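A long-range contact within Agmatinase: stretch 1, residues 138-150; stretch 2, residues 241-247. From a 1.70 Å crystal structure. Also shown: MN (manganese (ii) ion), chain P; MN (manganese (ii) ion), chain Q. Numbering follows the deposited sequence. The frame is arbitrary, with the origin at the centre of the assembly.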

# COMPACT_ATOMS: atom_id res chain seq x y z
N ASP B 138 20.59 6.04 -8.22
CA ASP B 138 20.14 6.81 -9.38
C ASP B 138 21.16 6.78 -10.52
O ASP B 138 22.30 6.32 -10.36
CB ASP B 138 19.65 8.22 -8.98
CG ASP B 138 20.81 9.21 -8.68
OD1 ASP B 138 21.79 9.27 -9.47
OD2 ASP B 138 20.70 9.97 -7.68
N HIS B 139 20.72 7.21 -11.70
CA HIS B 139 21.55 7.03 -12.90
C HIS B 139 22.86 7.78 -12.91
O HIS B 139 23.77 7.46 -13.69
CB HIS B 139 20.74 7.35 -14.16
CG HIS B 139 21.02 6.39 -15.32
ND1 HIS B 139 20.13 6.18 -16.31
CD2 HIS B 139 22.12 5.58 -15.59
CE1 HIS B 139 20.63 5.27 -17.16
NE2 HIS B 139 21.85 4.90 -16.73
N TYR B 140 22.97 8.81 -12.06
CA TYR B 140 24.23 9.57 -12.01
C TYR B 140 25.42 8.63 -11.80
O TYR B 140 26.52 8.89 -12.31
CB TYR B 140 24.20 10.63 -10.90
CG TYR B 140 25.54 11.33 -10.80
CD1 TYR B 140 25.84 12.40 -11.64
CD2 TYR B 140 26.52 10.88 -9.90
CE1 TYR B 140 27.08 13.03 -11.57
CE2 TYR B 140 27.77 11.49 -9.84
CZ TYR B 140 28.03 12.57 -10.67
OH TYR B 140 29.26 13.20 -10.62
N ILE B 141 25.21 7.54 -11.05
CA ILE B 141 26.36 6.65 -10.71
C ILE B 141 27.11 6.16 -11.95
O ILE B 141 28.32 5.87 -11.88
CB ILE B 141 25.96 5.46 -9.80
CG1 ILE B 141 25.15 4.39 -10.58
CG2 ILE B 141 25.23 5.97 -8.54
CD1 ILE B 141 24.88 3.10 -9.80
N THR B 142 26.41 6.05 -13.08
CA THR B 142 27.04 5.50 -14.27
C THR B 142 28.18 6.38 -14.83
O THR B 142 29.13 5.86 -15.45
CB THR B 142 25.98 5.22 -15.34
OG1 THR B 142 24.97 4.37 -14.77
CG2 THR B 142 26.62 4.51 -16.57
N TYR B 143 28.10 7.68 -14.58
CA TYR B 143 29.15 8.58 -15.03
C TYR B 143 30.50 8.27 -14.34
O TYR B 143 31.47 7.96 -15.02
CB TYR B 143 28.69 10.04 -14.86
CG TYR B 143 29.72 11.08 -15.19
CD1 TYR B 143 30.47 11.03 -16.38
CD2 TYR B 143 29.92 12.17 -14.32
CE1 TYR B 143 31.42 12.00 -16.67
CE2 TYR B 143 30.89 13.14 -14.60
CZ TYR B 143 31.61 13.05 -15.80
OH TYR B 143 32.53 14.03 -16.07
N PRO B 144 30.57 8.29 -12.99
CA PRO B 144 31.87 7.91 -12.43
C PRO B 144 32.27 6.46 -12.72
O PRO B 144 33.46 6.14 -12.84
CB PRO B 144 31.71 8.13 -10.91
CG PRO B 144 30.22 8.35 -10.69
CD PRO B 144 29.72 8.96 -11.98
N LEU B 145 31.27 5.58 -12.90
CA LEU B 145 31.59 4.20 -13.27
C LEU B 145 32.25 4.16 -14.64
O LEU B 145 33.24 3.44 -14.83
CB LEU B 145 30.33 3.31 -13.24
CG LEU B 145 29.73 3.03 -11.84
CD1 LEU B 145 28.46 2.20 -11.98
CD2 LEU B 145 30.73 2.31 -10.91
N LEU B 146 31.73 4.95 -15.58
CA LEU B 146 32.33 5.04 -16.91
C LEU B 146 33.75 5.63 -16.86
O LEU B 146 34.63 5.21 -17.60
CB LEU B 146 31.45 5.85 -17.86
CG LEU B 146 30.18 5.15 -18.33
CD1 LEU B 146 29.30 6.19 -19.02
CD2 LEU B 146 30.47 3.95 -19.26
N ILE B 147 33.96 6.62 -16.01
CA ILE B 147 35.31 7.20 -15.85
C ILE B 147 36.30 6.09 -15.50
O ILE B 147 37.35 5.96 -16.14
CB ILE B 147 35.33 8.32 -14.77
CG1 ILE B 147 34.56 9.54 -15.30
CG2 ILE B 147 36.76 8.69 -14.37
CD1 ILE B 147 34.26 10.58 -14.24
N ALA B 148 35.95 5.28 -14.50
CA ALA B 148 36.85 4.24 -14.03
C ALA B 148 37.01 3.15 -15.09
O ALA B 148 38.11 2.64 -15.31
CB ALA B 148 36.30 3.65 -12.73
N HIS B 149 35.92 2.83 -15.79
CA HIS B 149 35.99 1.84 -16.89
C HIS B 149 36.85 2.27 -18.06
O HIS B 149 37.59 1.47 -18.61
CB HIS B 149 34.59 1.42 -17.34
CG HIS B 149 33.97 0.37 -16.44
ND1 HIS B 149 33.43 0.66 -15.24
CD2 HIS B 149 33.85 -1.02 -16.60
CE1 HIS B 149 32.97 -0.47 -14.66
NE2 HIS B 149 33.24 -1.50 -15.49
N ALA B 150 36.77 3.54 -18.44
CA ALA B 150 37.64 4.07 -19.49
C ALA B 150 39.11 4.03 -19.10
O ALA B 150 39.96 3.87 -19.98
CB ALA B 150 37.23 5.49 -19.87
N ALA B 241 31.96 -2.51 -24.70
CA ALA B 241 30.63 -1.93 -24.47
C ALA B 241 30.25 -2.01 -23.01
O ALA B 241 30.47 -3.04 -22.39
CB ALA B 241 29.61 -2.66 -25.31
N TYR B 242 29.65 -0.95 -22.51
CA TYR B 242 29.12 -0.92 -21.14
C TYR B 242 27.60 -0.83 -21.27
O TYR B 242 27.10 -0.00 -22.01
CB TYR B 242 29.66 0.32 -20.41
CG TYR B 242 29.29 0.40 -18.93
CD1 TYR B 242 28.04 0.90 -18.53
CD2 TYR B 242 30.17 -0.05 -17.95
CE1 TYR B 242 27.70 0.97 -17.18
CE2 TYR B 242 29.85 0.04 -16.60
CZ TYR B 242 28.61 0.54 -16.22
OH TYR B 242 28.27 0.63 -14.89
N LEU B 243 26.88 -1.68 -20.54
CA LEU B 243 25.41 -1.71 -20.66
C LEU B 243 24.83 -1.10 -19.40
O LEU B 243 25.13 -1.57 -18.30
CB LEU B 243 24.94 -3.15 -20.81
CG LEU B 243 23.45 -3.38 -21.13
CD1 LEU B 243 23.24 -4.63 -21.98
CD2 LEU B 243 22.65 -3.48 -19.82
N THR B 244 24.00 -0.08 -19.55
CA THR B 244 23.40 0.59 -18.39
C THR B 244 21.89 0.48 -18.53
O THR B 244 21.33 0.90 -19.55
CB THR B 244 23.92 2.05 -18.22
OG1 THR B 244 23.26 2.67 -17.11
CG2 THR B 244 23.69 2.91 -19.50
N PHE B 245 21.27 -0.15 -17.56
CA PHE B 245 19.83 -0.41 -17.63
C PHE B 245 19.09 0.39 -16.57
O PHE B 245 19.14 0.04 -15.38
CB PHE B 245 19.53 -1.90 -17.48
CG PHE B 245 18.17 -2.29 -17.99
CD1 PHE B 245 17.02 -1.89 -17.30
CD2 PHE B 245 18.03 -3.04 -19.19
CE1 PHE B 245 15.74 -2.21 -17.77
CE2 PHE B 245 16.76 -3.39 -19.64
CZ PHE B 245 15.61 -2.97 -18.94
N ASP B 246 18.39 1.44 -17.00
CA ASP B 246 17.53 2.22 -16.10
C ASP B 246 16.18 1.50 -16.11
O ASP B 246 15.58 1.36 -17.16
CB ASP B 246 17.47 3.67 -16.61
CG ASP B 246 16.53 4.61 -15.77
OD1 ASP B 246 15.69 4.10 -15.00
OD2 ASP B 246 16.63 5.85 -15.93
N ILE B 247 15.74 1.00 -14.96
CA ILE B 247 14.49 0.24 -14.87
C ILE B 247 13.27 1.00 -15.42
O ILE B 247 12.29 0.37 -15.87
CB ILE B 247 14.26 -0.28 -13.43
CG1 ILE B 247 13.41 -1.59 -13.43
CG2 ILE B 247 13.69 0.84 -12.52
CD1 ILE B 247 14.00 -2.78 -14.18
MN MN P . 18.44 7.50 -16.72
MN MN Q . 15.23 7.21 -16.85
O HOH W 1 16.80 8.55 -16.65

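This is a buried helix-on-strand contact with two distinct ends, a polar one where a histidine and an aspartate share a manganese ion and a mostly apolar one where a single tyrosine packs among helix side chains. The helix and strand run nearly antiparallel, at 164°, with axes 10.7 Å apart at closest approach, so Thr142 lies near Thr244 and Leu146 near Tyr242, while His139, in the short 3-10 segment just before the helix, lies near Asp246. Strand alternation supplies the first rule: Tyr242, Thr244 and Asp246 point their CA-to-CB bonds toward the first stretch, while Phe245, between two of them, points away.

At the metal end, His139 uses both ring nitrogens. ND1 of His139 binds the chain P manganese at 2.2 Å, and its NE2 donates a hydrogen bond to OG1 of Thr244 at 2.7 Å, with the hydroxyl lying at the ring edge, near its plane. Metal on one nitrogen and acceptor on the other constrain how the imidazole can be oriented. Asp246 completes the link across the stretches: its OD2 lies 2.6 Å from the chain P manganese and 2.2 Å from the chain Q manganese, bridging the two ions as water 1 also does. A carboxylate suits this place because its negative charge is offset by the cations. The metal thus joins side chains whose own closest atoms, ND1 of His139 and OD2 of Asp246, are 3.5 Å apart.

Threonine suits the middle of the contact by carrying a hydroxyl that accepts the hydrogen bond from NE2 of His139. Thr142 also faces the strand, and its methyl CG2 comes within 3.8 Å of CE1 of Tyr242, beginning the transition to apolar packing.

Tyr242 gives up 112 Å² to the helix, the largest share of any residue here, out of 377 Å² buried in all. With chi1 in t, its ring extends among Thr142, Leu145, Leu146 and His149. Leu146 starts sideways, but its end comes nearer, placing CD2 over one ring face, 3.8 Å from CG of Tyr242, in a CH-pi contact. Leu145 adds apolar surface, with its CB 4.4 Å from CZ of Tyr242. The ring edge points at the face of His149, CE2 of Tyr242 lying 3.7 Å from CE1 of His149, with the planes at 75°. His149 is itself held one helical turn back, where its ND1 donates to the backbone O of Leu145 at 2.8 Å. The tyrosine hydroxyl, buried beside Leu145, is satisfied by a hydrogen bond elsewhere in the structure.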